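PcyX_EBK42635 (PDB 5OWG) probably catalyses the ferredoxin-dependent four-electron reduction of biliverdin to phycoerythrobilin, as a bilin reductase of oceanic phage type. Local coordinates at residues 26-37 against 49-60. Residues are numbered along the deposited sequence; the frame is centred on the assembly and turned at random.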
loop_
_atom_site.group_PDB
_atom_site.type_symbol
_atom_site.label_atom_id
_atom_site.label_comp_id
_atom_site.label_asym_id
_atom_site.label_seq_id
_atom_site.Cartn_x
_atom_site.Cartn_y
_atom_site.Cartn_z
ATOM N N ASN A 26 2.363 -6.014 11.917
ATOM C CA ASN A 26 1.893 -6.930 12.952
ATOM C C ASN A 26 2.013 -6.323 14.346
ATOM O O ASN A 26 1.243 -6.685 15.243
ATOM C CB ASN A 26 2.672 -8.245 12.889
ATOM C CG ASN A 26 2.290 -9.092 11.689
ATOM O OD1 ASN A 26 1.167 -9.017 11.193
ATOM N ND2 ASN A 26 3.224 -9.909 11.222
ATOM N N ASN A 27 2.961 -5.406 14.548
ATOM C CA ASN A 27 3.201 -4.835 15.867
ATOM C C ASN A 27 2.283 -3.665 16.199
ATOM O O ASN A 27 2.214 -3.274 17.371
ATOM C CB ASN A 27 4.656 -4.369 15.984
ATOM C CG ASN A 27 5.593 -5.477 16.423
ATOM O OD1 ASN A 27 5.313 -6.660 16.232
ATOM N ND2 ASN A 27 6.713 -5.093 17.025
ATOM N N ASN A 28 1.591 -3.097 15.217
ATOM C CA ASN A 28 0.751 -1.923 15.432
ATOM C C ASN A 28 -0.694 -2.137 15.016
ATOM O O ASN A 28 -1.605 -1.651 15.694
ATOM C CB ASN A 28 1.320 -0.722 14.663
ATOM C CG ASN A 28 2.631 -0.228 15.239
ATOM O OD1 ASN A 28 2.672 0.784 15.938
ATOM N ND2 ASN A 28 3.712 -0.942 14.945
ATOM N N LEU A 29 -0.929 -2.848 13.922
ATOM C CA LEU A 29 -2.262 -3.080 13.391
ATOM C C LEU A 29 -2.667 -4.531 13.634
ATOM O O LEU A 29 -1.919 -5.325 14.209
ATOM C CB LEU A 29 -2.306 -2.742 11.899
ATOM C CG LEU A 29 -1.782 -1.360 11.514
ATOM C CD1 LEU A 29 -1.598 -1.253 10.015
ATOM C CD2 LEU A 29 -2.725 -0.294 12.011
ATOM N N VAL A 30 -3.874 -4.869 13.188
ATOM C CA VAL A 30 -4.382 -6.233 13.237
ATOM C C VAL A 30 -4.768 -6.644 11.825
ATOM O O VAL A 30 -5.439 -5.887 11.113
ATOM C CB VAL A 30 -5.582 -6.362 14.190
ATOM C CG1 VAL A 30 -6.104 -7.796 14.207
ATOM C CG2 VAL A 30 -5.187 -5.925 15.587
ATOM N N GLU A 31 -4.348 -7.839 11.427
ATOM C CA GLU A 31 -4.671 -8.357 10.108
ATOM C C GLU A 31 -6.110 -8.855 10.068
ATOM O O GLU A 31 -6.636 -9.386 11.050
ATOM C CB GLU A 31 -3.717 -9.488 9.730
ATOM C CG GLU A 31 -3.910 -10.011 8.321
ATOM C CD GLU A 31 -2.773 -10.905 7.878
ATOM O OE1 GLU A 31 -1.970 -11.319 8.740
ATOM O OE2 GLU A 31 -2.674 -11.190 6.666
ATOM N N TYR A 32 -6.745 -8.678 8.913
ATOM C CA TYR A 32 -8.118 -9.110 8.705
ATOM C C TYR A 32 -8.262 -9.604 7.273
ATOM O O TYR A 32 -7.440 -9.301 6.404
ATOM C CB TYR A 32 -9.116 -7.977 8.983
ATOM C CG TYR A 32 -9.094 -6.880 7.948
ATOM C CD1 TYR A 32 -8.147 -5.865 8.007
ATOM C CD2 TYR A 32 -10.018 -6.857 6.914
ATOM C CE1 TYR A 32 -8.122 -4.859 7.062
ATOM C CE2 TYR A 32 -10.001 -5.855 5.963
ATOM C CZ TYR A 32 -9.050 -4.859 6.042
ATOM O OH TYR A 32 -9.027 -3.859 5.101
ATOM N N ASN A 33 -9.320 -10.375 7.035
ATOM C CA ASN A 33 -9.600 -10.935 5.715
ATOM C C ASN A 33 -10.614 -10.031 5.025
ATOM O O ASN A 33 -11.801 -10.043 5.359
ATOM C CB ASN A 33 -10.115 -12.366 5.830
ATOM C CG ASN A 33 -9.099 -13.307 6.452
ATOM O OD1 ASN A 33 -9.387 -13.981 7.440
ATOM N ND2 ASN A 33 -7.903 -13.356 5.873
ATOM N N GLU A 34 -10.147 -9.251 4.056
ATOM C CA GLU A 34 -11.033 -8.337 3.345
ATOM C C GLU A 34 -11.880 -9.115 2.342
ATOM O O GLU A 34 -11.344 -9.948 1.605
ATOM C CB GLU A 34 -10.231 -7.256 2.625
ATOM C CG GLU A 34 -11.098 -6.196 1.961
ATOM C CD GLU A 34 -10.285 -5.093 1.309
ATOM O OE1 GLU A 34 -9.634 -5.360 0.277
ATOM O OE2 GLU A 34 -10.293 -3.959 1.832
ATOM N N PRO A 35 -13.191 -8.880 2.286
ATOM C CA PRO A 35 -14.029 -9.606 1.322
ATOM C C PRO A 35 -13.515 -9.448 -0.102
ATOM O O PRO A 35 -13.233 -8.339 -0.562
ATOM C CB PRO A 35 -15.408 -8.962 1.500
ATOM C CG PRO A 35 -15.398 -8.408 2.871
ATOM C CD PRO A 35 -13.988 -7.979 3.138
ATOM N N GLY A 36 -13.401 -10.575 -0.807
ATOM C CA GLY A 36 -12.969 -10.601 -2.183
ATOM C C GLY A 36 -11.491 -10.887 -2.374
ATOM O O GLY A 36 -11.099 -11.390 -3.435
ATOM N N MET A 37 -10.662 -10.583 -1.372
ATOM C CA MET A 37 -9.220 -10.719 -1.534
ATOM C C MET A 37 -8.779 -12.172 -1.650
ATOM O O MET A 37 -7.700 -12.433 -2.194
ATOM C CB MET A 37 -8.490 -10.059 -0.363
ATOM C CG MET A 37 -7.019 -9.784 -0.641
ATOM S SD MET A 37 -6.788 -8.434 -1.810
ATOM C CE MET A 37 -7.242 -7.021 -0.803
ATOM N N ASN A 49 -1.719 -11.119 -0.956
ATOM C CA ASN A 49 -2.399 -9.869 -0.643
ATOM C C ASN A 49 -2.896 -9.945 0.790
ATOM O O ASN A 49 -3.645 -10.862 1.141
ATOM C CB ASN A 49 -3.559 -9.605 -1.609
ATOM C CG ASN A 49 -3.098 -9.009 -2.925
ATOM O OD1 ASN A 49 -2.908 -7.796 -3.033
ATOM N ND2 ASN A 49 -2.918 -9.854 -3.933
ATOM N N ARG A 50 -2.479 -8.986 1.614
ATOM C CA ARG A 50 -2.770 -9.000 3.038
ATOM C C ARG A 50 -3.177 -7.603 3.476
ATOM O O ARG A 50 -2.613 -6.612 3.003
ATOM C CB ARG A 50 -1.550 -9.471 3.832
ATOM C CG ARG A 50 -1.128 -10.891 3.498
ATOM C CD ARG A 50 0.172 -11.257 4.185
ATOM N NE ARG A 50 0.011 -11.376 5.630
ATOM C CZ ARG A 50 1.017 -11.524 6.485
ATOM N NH1 ARG A 50 2.268 -11.564 6.045
ATOM N NH2 ARG A 50 0.773 -11.626 7.783
ATOM N N THR A 51 -4.151 -7.524 4.382
ATOM C CA THR A 51 -4.671 -6.242 4.828
ATOM C C THR A 51 -4.722 -6.187 6.348
ATOM O O THR A 51 -5.071 -7.173 7.003
ATOM C CB THR A 51 -6.068 -5.977 4.252
ATOM O OG1 THR A 51 -6.936 -7.074 4.565
ATOM C CG2 THR A 51 -5.994 -5.794 2.741
ATOM N N TRP A 52 -4.362 -5.026 6.898
ATOM C CA TRP A 52 -4.460 -4.754 8.324
ATOM C C TRP A 52 -5.275 -3.486 8.535
ATOM O O TRP A 52 -5.497 -2.703 7.607
ATOM C CB TRP A 52 -3.083 -4.564 8.987
ATOM C CG TRP A 52 -2.131 -5.724 8.902
ATOM C CD1 TRP A 52 -1.744 -6.545 9.924
ATOM C CD2 TRP A 52 -1.421 -6.172 7.741
ATOM N NE1 TRP A 52 -0.844 -7.477 9.470
ATOM C CE2 TRP A 52 -0.630 -7.272 8.132
ATOM C CE3 TRP A 52 -1.381 -5.753 6.408
ATOM C CZ2 TRP A 52 0.189 -7.957 7.238
ATOM C CZ3 TRP A 52 -0.567 -6.436 5.522
ATOM C CH2 TRP A 52 0.207 -7.526 5.941
ATOM N N ASN A 53 -5.716 -3.285 9.772
ATOM C CA ASN A 53 -6.310 -2.014 10.159
ATOM C C ASN A 53 -6.270 -1.890 11.674
ATOM O O ASN A 53 -6.075 -2.873 12.395
ATOM C CB ASN A 53 -7.750 -1.881 9.648
ATOM C CG ASN A 53 -8.671 -2.956 10.197
ATOM O OD1 ASN A 53 -8.448 -3.497 11.280
ATOM N ND2 ASN A 53 -9.720 -3.268 9.448
ATOM N N ASN A 54 -6.448 -0.658 12.147
ATOM C CA ASN A 54 -6.668 -0.407 13.562
ATOM C C ASN A 54 -7.601 0.792 13.687
ATOM O O ASN A 54 -8.120 1.305 12.691
ATOM C CB ASN A 54 -5.340 -0.207 14.313
ATOM C CG ASN A 54 -4.682 1.137 14.029
ATOM O OD1 ASN A 54 -5.230 1.989 13.329
ATOM N ND2 ASN A 54 -3.489 1.332 14.586
ATOM N N ARG A 55 -7.817 1.228 14.929
ATOM C CA ARG A 55 -8.721 2.344 15.186
ATOM C C ARG A 55 -8.413 3.534 14.290
ATOM O O ARG A 55 -9.328 4.214 13.809
ATOM C CB ARG A 55 -8.633 2.745 16.662
ATOM C CG ARG A 55 -9.194 4.131 16.984
ATOM C CD ARG A 55 -9.213 4.392 18.487
ATOM N NE ARG A 55 -9.596 5.766 18.804
ATOM C CZ ARG A 55 -9.510 6.311 20.015
ATOM N NH1 ARG A 55 -9.047 5.603 21.037
ATOM N NH2 ARG A 55 -9.883 7.569 20.206
ATOM N N TYR A 56 -7.132 3.796 14.043
ATOM C CA TYR A 56 -6.727 5.017 13.364
ATOM C C TYR A 56 -6.513 4.837 11.868
ATOM O O TYR A 56 -6.537 5.830 11.132
ATOM C CB TYR A 56 -5.441 5.557 14.000
ATOM C CG TYR A 56 -5.540 5.742 15.500
ATOM C CD1 TYR A 56 -6.157 6.860 16.042
ATOM C CD2 TYR A 56 -5.021 4.794 16.370
ATOM C CE1 TYR A 56 -6.253 7.031 17.412
ATOM C CE2 TYR A 56 -5.109 4.956 17.740
ATOM C CZ TYR A 56 -5.727 6.077 18.255
ATOM O OH TYR A 56 -5.822 6.245 19.617
ATOM N N ILE A 57 -6.306 3.609 11.403
ATOM C CA ILE A 57 -6.023 3.322 10.001
ATOM C C ILE A 57 -7.060 2.314 9.526
ATOM O O ILE A 57 -7.012 1.139 9.911
ATOM C CB ILE A 57 -4.598 2.785 9.809
ATOM C CG1 ILE A 57 -3.567 3.846 10.212
ATOM C CG2 ILE A 57 -4.368 2.348 8.367
ATOM C CD1 ILE A 57 -2.237 3.263 10.639
ATOM N N ARG A 58 -7.995 2.764 8.685
ATOM C CA ARG A 58 -9.065 1.876 8.241
ATOM C C ARG A 58 -8.545 0.766 7.339
ATOM O O ARG A 58 -9.102 -0.339 7.342
ATOM C CB ARG A 58 -10.161 2.667 7.521
ATOM C CG ARG A 58 -9.777 3.228 6.158
ATOM C CD ARG A 58 -10.996 3.803 5.452
ATOM N NE ARG A 58 -10.656 4.386 4.156
ATOM C CZ ARG A 58 -10.625 3.717 3.007
ATOM N NH1 ARG A 58 -10.914 2.422 2.967
ATOM N NH2 ARG A 58 -10.301 4.348 1.888
ATOM N N ARG A 59 -7.492 1.024 6.566
ATOM C CA ARG A 59 -7.009 0.019 5.628
ATOM C C ARG A 59 -5.511 0.161 5.406
ATOM O O ARG A 59 -5.015 1.252 5.106
ATOM C CB ARG A 59 -7.753 0.119 4.293
ATOM C CG ARG A 59 -7.403 -0.992 3.321
ATOM C CD ARG A 59 -8.317 -0.987 2.108
ATOM N NE ARG A 59 -8.120 -2.168 1.267
ATOM C CZ ARG A 59 -7.291 -2.231 0.228
ATOM N NH1 ARG A 59 -6.563 -1.177 -0.124
ATOM N NH2 ARG A 59 -7.189 -3.355 -0.467
ATOM N N ALA A 60 -4.803 -0.957 5.559
ATOM C CA ALA A 60 -3.388 -1.074 5.227
ATOM C C ALA A 60 -3.225 -2.345 4.410
ATOM O O ALA A 60 -3.548 -3.433 4.895
ATOM C CB ALA A 60 -2.522 -1.124 6.488
HETATM O O HOH W 1 -4.960 -10.292 5.453
HETATM O O HOH W 2 -7.524 -9.554 3.120
#
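Glu31 and Arg50 meet side-on on the face of the sheet that also carries Trp52. The glutamate chain runs extended, CG anti to the backbone N (chi1 -175°); OE1 takes Arg50 NH2 and OE2 takes Arg50 NE, each at 2.9 Å and nearly straight. Each oxygen is met on its syn side, though about 30° out of the carboxylate plane, while both lie in the guanidinium plane. On its way out the same chain lays CB over the pyrrole ring of Trp52, a CH-pi contact of 3.8 Å to the centroid, while Trp52 NE1 donates at the ring edge to Asn26 OD1 (3.1 Å), linking helix to strand. Tyr32 turns to the other face, where Thr51 OG1 sits 3.4 Å above the ring plane and Asn53 ND2 lies over the opposite side, its amide almost parallel to the ring. Beyond the strand, Arg59 of strand 57-67 grips Glu34 side-on, NE to OE2 at 2.9 Å and NH2 to OE1; Asn230 also binds Glu34 OE1, and Leu231 O takes Arg59 NH1. Leu29 points toward 49-60, with CD1 3.6 Å from Ala60 CB. Backbone bonds between Val30 and Asn53 make 30-32 an edge strand of the antiparallel sheet in the alpha/beta/alpha sandwich of ferredoxin-dependent bilin reductases. The chain enters it from helix 14-28, which packs on the Trp52 side; on the Tyr32 and Thr51 face Met37 touches Phe226 of helix 220-229.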